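Local atomic coordinates of transketolase (Campylobacter jejuni, PDB entry 3L84), a protein that belongs to the transketolase family of thiamine diphosphate-binding enzymes and forms a dimer of two multidomain chains. Residues E536-L539 against C540-S543; N545-K549 against Q550-C554. All blocks are in the same frame, centred on the assembly; numbering follows the deposited sequence.

Contact 1. Residues E536-L539 against C540-S543; sequences EVWL and CLES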
loop_
_atom_site.group_PDB
_atom_site.type_symbol
_atom_site.label_atom_id
_atom_site.label_comp_id
_atom_site.label_asym_id
_atom_site.label_seq_id
_atom_site.Cartn_x
_atom_site.Cartn_y
_atom_site.Cartn_z
ATOM N N GLU A 536 -14.417 3.408 22.200
ATOM C CA GLU A 536 -15.059 4.656 22.674
ATOM C C GLU A 536 -16.462 4.484 23.212
ATOM O O GLU A 536 -17.051 5.439 23.712
ATOM C CB GLU A 536 -15.009 5.714 21.548
ATOM C CG GLU A 536 -13.644 6.334 21.415
ATOM C CD GLU A 536 -12.586 5.353 20.966
ATOM O OE1 GLU A 536 -12.638 4.957 19.772
ATOM O OE2 GLU A 536 -11.712 4.965 21.780
ATOM N N VAL A 537 -17.014 3.279 23.150
ATOM C CA VAL A 537 -18.398 3.091 23.606
ATOM C C VAL A 537 -18.529 3.311 25.109
ATOM O O VAL A 537 -19.444 3.962 25.586
ATOM C CB VAL A 537 -18.950 1.689 23.181
ATOM C CG1 VAL A 537 -20.337 1.422 23.813
ATOM C CG2 VAL A 537 -19.058 1.606 21.680
ATOM N N TRP A 538 -17.587 2.793 25.875
ATOM C CA TRP A 538 -17.653 2.934 27.312
ATOM C C TRP A 538 -17.558 4.407 27.721
ATOM O O TRP A 538 -18.273 4.866 28.621
ATOM C CB TRP A 538 -16.504 2.123 27.927
ATOM C CG TRP A 538 -16.660 1.980 29.361
ATOM C CD1 TRP A 538 -15.897 2.566 30.328
ATOM C CD2 TRP A 538 -17.656 1.187 30.041
ATOM N NE1 TRP A 538 -16.354 2.186 31.575
ATOM C CE2 TRP A 538 -17.427 1.339 31.420
ATOM C CE3 TRP A 538 -18.718 0.371 29.608
ATOM C CZ2 TRP A 538 -18.221 0.694 32.378
ATOM C CZ3 TRP A 538 -19.497 -0.275 30.547
ATOM C CH2 TRP A 538 -19.249 -0.104 31.919
ATOM N N LEU A 539 -16.700 5.174 27.046
ATOM C CA LEU A 539 -16.610 6.615 27.313
ATOM C C LEU A 539 -17.980 7.266 27.130
ATOM O O LEU A 539 -18.378 8.147 27.911
ATOM C CB LEU A 539 -15.553 7.251 26.368
ATOM C CG LEU A 539 -15.541 8.765 26.341
ATOM C CD1 LEU A 539 -15.153 9.391 27.661
ATOM C CD2 LEU A 539 -14.568 9.235 25.245
ATOM N N CYS A 540 -18.689 6.866 26.083
ATOM C CA CYS A 540 -20.022 7.410 25.833
ATOM C C CYS A 540 -21.043 6.948 26.869
ATOM O O CYS A 540 -21.878 7.739 27.285
ATOM C CB CYS A 540 -20.500 7.063 24.445
ATOM S SG CYS A 540 -19.574 7.937 23.160
ATOM N N LEU A 541 -20.984 5.700 27.322
ATOM C CA LEU A 541 -21.887 5.262 28.381
ATOM C C LEU A 541 -21.654 6.098 29.660
ATOM O O LEU A 541 -22.614 6.556 30.314
ATOM C CB LEU A 541 -21.734 3.759 28.667
ATOM C CG LEU A 541 -22.285 2.870 27.585
ATOM C CD1 LEU A 541 -21.724 1.435 27.771
ATOM C CD2 LEU A 541 -23.824 2.866 27.542
ATOM N N GLU A 542 -20.387 6.252 30.048
ATOM C CA GLU A 542 -20.038 7.015 31.234
ATOM C C GLU A 542 -20.426 8.466 31.080
ATOM O O GLU A 542 -20.913 9.090 32.031
ATOM C CB GLU A 542 -18.543 6.893 31.553
ATOM C CG GLU A 542 -18.086 5.441 31.890
ATOM C CD GLU A 542 -18.328 5.031 33.326
ATOM O OE1 GLU A 542 -17.575 5.480 34.208
ATOM O OE2 GLU A 542 -19.254 4.226 33.558
ATOM N N SER A 543 -20.238 9.019 29.883
ATOM C CA SER A 543 -20.596 10.411 29.642
ATOM C C SER A 543 -22.114 10.618 29.668
ATOM O O SER A 543 -22.603 11.605 30.210
ATOM C CB SER A 543 -20.020 10.922 28.326
ATOM O OG SER A 543 -18.593 10.889 28.372
#

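Contact 2. Residues N545-K549 against Q550-C554; sequences NELEK and QGFAC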
loop_
_atom_site.group_PDB
_atom_site.type_symbol
_atom_site.label_atom_id
_atom_site.label_comp_id
_atom_site.label_asym_id
_atom_site.label_seq_id
_atom_site.Cartn_x
_atom_site.Cartn_y
_atom_site.Cartn_z
ATOM N N ASN A 545 -24.198 8.849 31.434
ATOM C CA ASN A 545 -24.573 8.770 32.867
ATOM C C ASN A 545 -24.337 10.121 33.542
ATOM O O ASN A 545 -25.156 10.593 34.325
ATOM C CB ASN A 545 -23.738 7.694 33.588
ATOM C CG ASN A 545 -24.186 6.297 33.280
ATOM O OD1 ASN A 545 -25.324 6.080 32.844
ATOM N ND2 ASN A 545 -23.285 5.316 33.487
ATOM N N GLU A 546 -23.215 10.770 33.246
ATOM C CA GLU A 546 -22.957 12.086 33.791
ATOM C C GLU A 546 -23.963 13.131 33.279
ATOM O O GLU A 546 -24.469 13.945 34.057
ATOM C CB GLU A 546 -21.507 12.516 33.505
ATOM C CG GLU A 546 -21.119 13.898 34.067
ATOM C CD GLU A 546 -21.187 13.977 35.584
ATOM O OE1 GLU A 546 -21.081 12.911 36.232
ATOM O OE2 GLU A 546 -21.337 15.108 36.121
ATOM N N LEU A 547 -24.259 13.112 31.981
ATOM C CA LEU A 547 -25.229 14.030 31.391
ATOM C C LEU A 547 -26.611 13.825 32.031
ATOM O O LEU A 547 -27.274 14.792 32.358
ATOM C CB LEU A 547 -25.287 13.877 29.859
ATOM C CG LEU A 547 -24.129 14.467 29.035
ATOM C CD1 LEU A 547 -24.052 13.824 27.678
ATOM C CD2 LEU A 547 -24.262 15.973 28.892
ATOM N N GLU A 548 -27.003 12.579 32.261
ATOM C CA GLU A 548 -28.279 12.273 32.926
ATOM C C GLU A 548 -28.284 12.811 34.371
ATOM O O GLU A 548 -29.289 13.367 34.822
ATOM C CB GLU A 548 -28.544 10.767 32.889
ATOM C CG GLU A 548 -28.832 10.219 31.507
ATOM C CD GLU A 548 -30.303 10.144 31.115
ATOM O OE1 GLU A 548 -31.189 10.643 31.877
ATOM O OE2 GLU A 548 -30.576 9.578 30.037
ATOM N N LYS A 549 -27.164 12.681 35.081
ATOM C CA LYS A 549 -27.046 13.212 36.451
ATOM C C LYS A 549 -27.191 14.737 36.417
ATOM O O LYS A 549 -27.752 15.331 37.372
ATOM C CB LYS A 549 -25.707 12.768 37.058
ATOM C CG LYS A 549 -25.341 13.317 38.398
ATOM C CD LYS A 549 -24.018 12.694 38.867
ATOM C CE LYS A 549 -23.691 13.134 40.307
ATOM N NZ LYS A 549 -22.462 12.461 40.822
ATOM N N GLN A 550 -26.723 15.376 35.342
ATOM C CA GLN A 550 -26.874 16.820 35.136
ATOM C C GLN A 550 -28.230 17.248 34.529
ATOM O O GLN A 550 -28.442 18.431 34.304
ATOM C CB GLN A 550 -25.700 17.399 34.320
ATOM C CG GLN A 550 -24.339 17.215 35.013
ATOM C CD GLN A 550 -23.125 17.772 34.238
ATOM O OE1 GLN A 550 -23.209 18.805 33.587
ATOM N NE2 GLN A 550 -21.981 17.098 34.371
ATOM N N GLY A 551 -29.146 16.309 34.297
ATOM C CA GLY A 551 -30.494 16.611 33.790
ATOM C C GLY A 551 -30.719 16.594 32.290
ATOM O O GLY A 551 -31.663 17.197 31.788
ATOM N N PHE A 552 -29.859 15.886 31.560
ATOM C CA PHE A 552 -30.033 15.710 30.113
ATOM C C PHE A 552 -30.278 14.256 29.733
ATOM O O PHE A 552 -29.386 13.425 29.905
ATOM C CB PHE A 552 -28.811 16.213 29.358
ATOM C CG PHE A 552 -28.450 17.653 29.669
ATOM C CD1 PHE A 552 -28.975 18.689 28.916
ATOM C CD2 PHE A 552 -27.566 17.950 30.695
ATOM C CE1 PHE A 552 -28.649 20.019 29.206
ATOM C CE2 PHE A 552 -27.238 19.289 31.000
ATOM C CZ PHE A 552 -27.781 20.301 30.245
ATOM N N ALA A 553 -31.442 13.980 29.156
ATOM C CA ALA A 553 -31.778 12.632 28.686
ATOM C C ALA A 553 -30.922 12.257 27.477
ATOM O O ALA A 553 -30.803 13.062 26.554
ATOM C CB ALA A 553 -33.266 12.556 28.330
ATOM N N CYS A 554 -30.357 11.048 27.486
ATOM C CA CYS A 554 -29.460 10.597 26.429
ATOM C C CYS A 554 -29.760 9.204 25.901
ATOM O O CYS A 554 -30.192 8.314 26.654
ATOM C CB CYS A 554 -28.042 10.517 26.950
ATOM S SG CYS A 554 -27.322 12.037 27.412
#

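Contact 1. Residues E536-L539 against C540-S543
The indole of Trp538 swings opposite its own backbone N (chi1 -168°), while Glu542, one helical turn on, keeps CG beside its own N and bends at chi2 (-83°). Together these torsions lay the glutamate chain over the indole. CG of Glu542 sits over one face of the five-membered ring of Trp538, 4.0 Å from the ring centroid, in a CH-pi contact. The carboxylate plane is nearly parallel to the ring, and Glu542 OE2 lies 3.9 Å from Trp538 CZ2. Leu541 meets the same indole obliquely, with its CD1 3.7 Å from Trp538 CE3. Its chain runs alongside Val537, and Val537 CG1 lies 4.2 Å from Leu541 CD1.

Four successive backbone bonds, each from residue i+4 back to residue i, run from Cys540 N to Glu536 O through Ser543 N to Leu539 O. The carbonyl of Leu539 is gripped twice. Ser543 OG, 2.8 Å from Leu539 O, and Ser543 N reach it from opposite faces of its plane. The buried hydroxyl thus has an acceptor within its own helix.

Glu536 OE1 is taken by Arg472 in a salt bridge and by Ala586 N. The helix crosses over between strands 528-532 and 554-558 in a beta-alpha-beta unit. Cys540 packs on Leu530 and Ala532 of strand 528-532 and on Val584 of strand 580-584, while Leu539 and Ser543 touch Leu625 of helix 622-629.

Contact 2. Residues N545-K549 against Q550-C554
Gly551 takes a positive phi (92°) and ends helix 537-549 in a Schellman motif. Phe552 N is bonded to Leu547 O at 2.9 Å. Gly551 N is bonded to Glu548 O at 3.0 Å. Both donors stand above the planes of the carbonyls they use. Glycine suits this backbone, as it has no CB to press on the carbonyl O of Gln550. The last regular helical bond runs from Gln550 N to Glu546 O.

Leu547 and Phe552 flank the motif with their side chains. Their CD2 atoms are 4.3 Å apart, the apolar contact that often accompanies this kind of helix end. The carbonyl O of Leu547 also lies at the edge of the Phe552 ring, near its plane, 3.6 Å from Phe552 CD2. Further on, Cys554 turns its SG back to Leu547, 3.7 Å from Leu547 CB. Leu547 itself is buried against Leu530 of strand 528-532 and Val626 and Ile629 of helix 622-629.

Two polar links tie the turn together. Glu546 bends at chi2 (63°), which carries its carboxylate round to Gln550, whose own chain is extended beyond CG. Gln550 NE2 donates to the anti lone pair of Glu546 OE2 at 2.7 Å. The acceptor lies close to the amide plane, but the carboxylate is turned steeply against it (70°). Glu548 holds the first residue of strand 554-558: Cys554 N donates to Glu548 OE2 from above the carboxylate plane, at 3.0 Å. The same oxygen is bonded to Ser523 OG. Glu548 CA also makes a bent CA-H...O contact with Phe552 O, at 3.4 Å.

Helix 537-549 is the crossover between strands 528-532 and 554-558. Contact 1 lies at its start, and contact 2 at its end and in the turn into the second strand. Their centres are about 13 Å apart. A single residue separates them in sequence, and their segments do not otherwise meet. Both contacts share Leu530 of strand 528-532 and Val622 of helix 622-629 as neighbours. The centre of contact 1 is about 36 Å from the chain centre and that of contact 2 about 47 Å, so the helix runs outward. Neither contact touches the other subunit; both are structural packing.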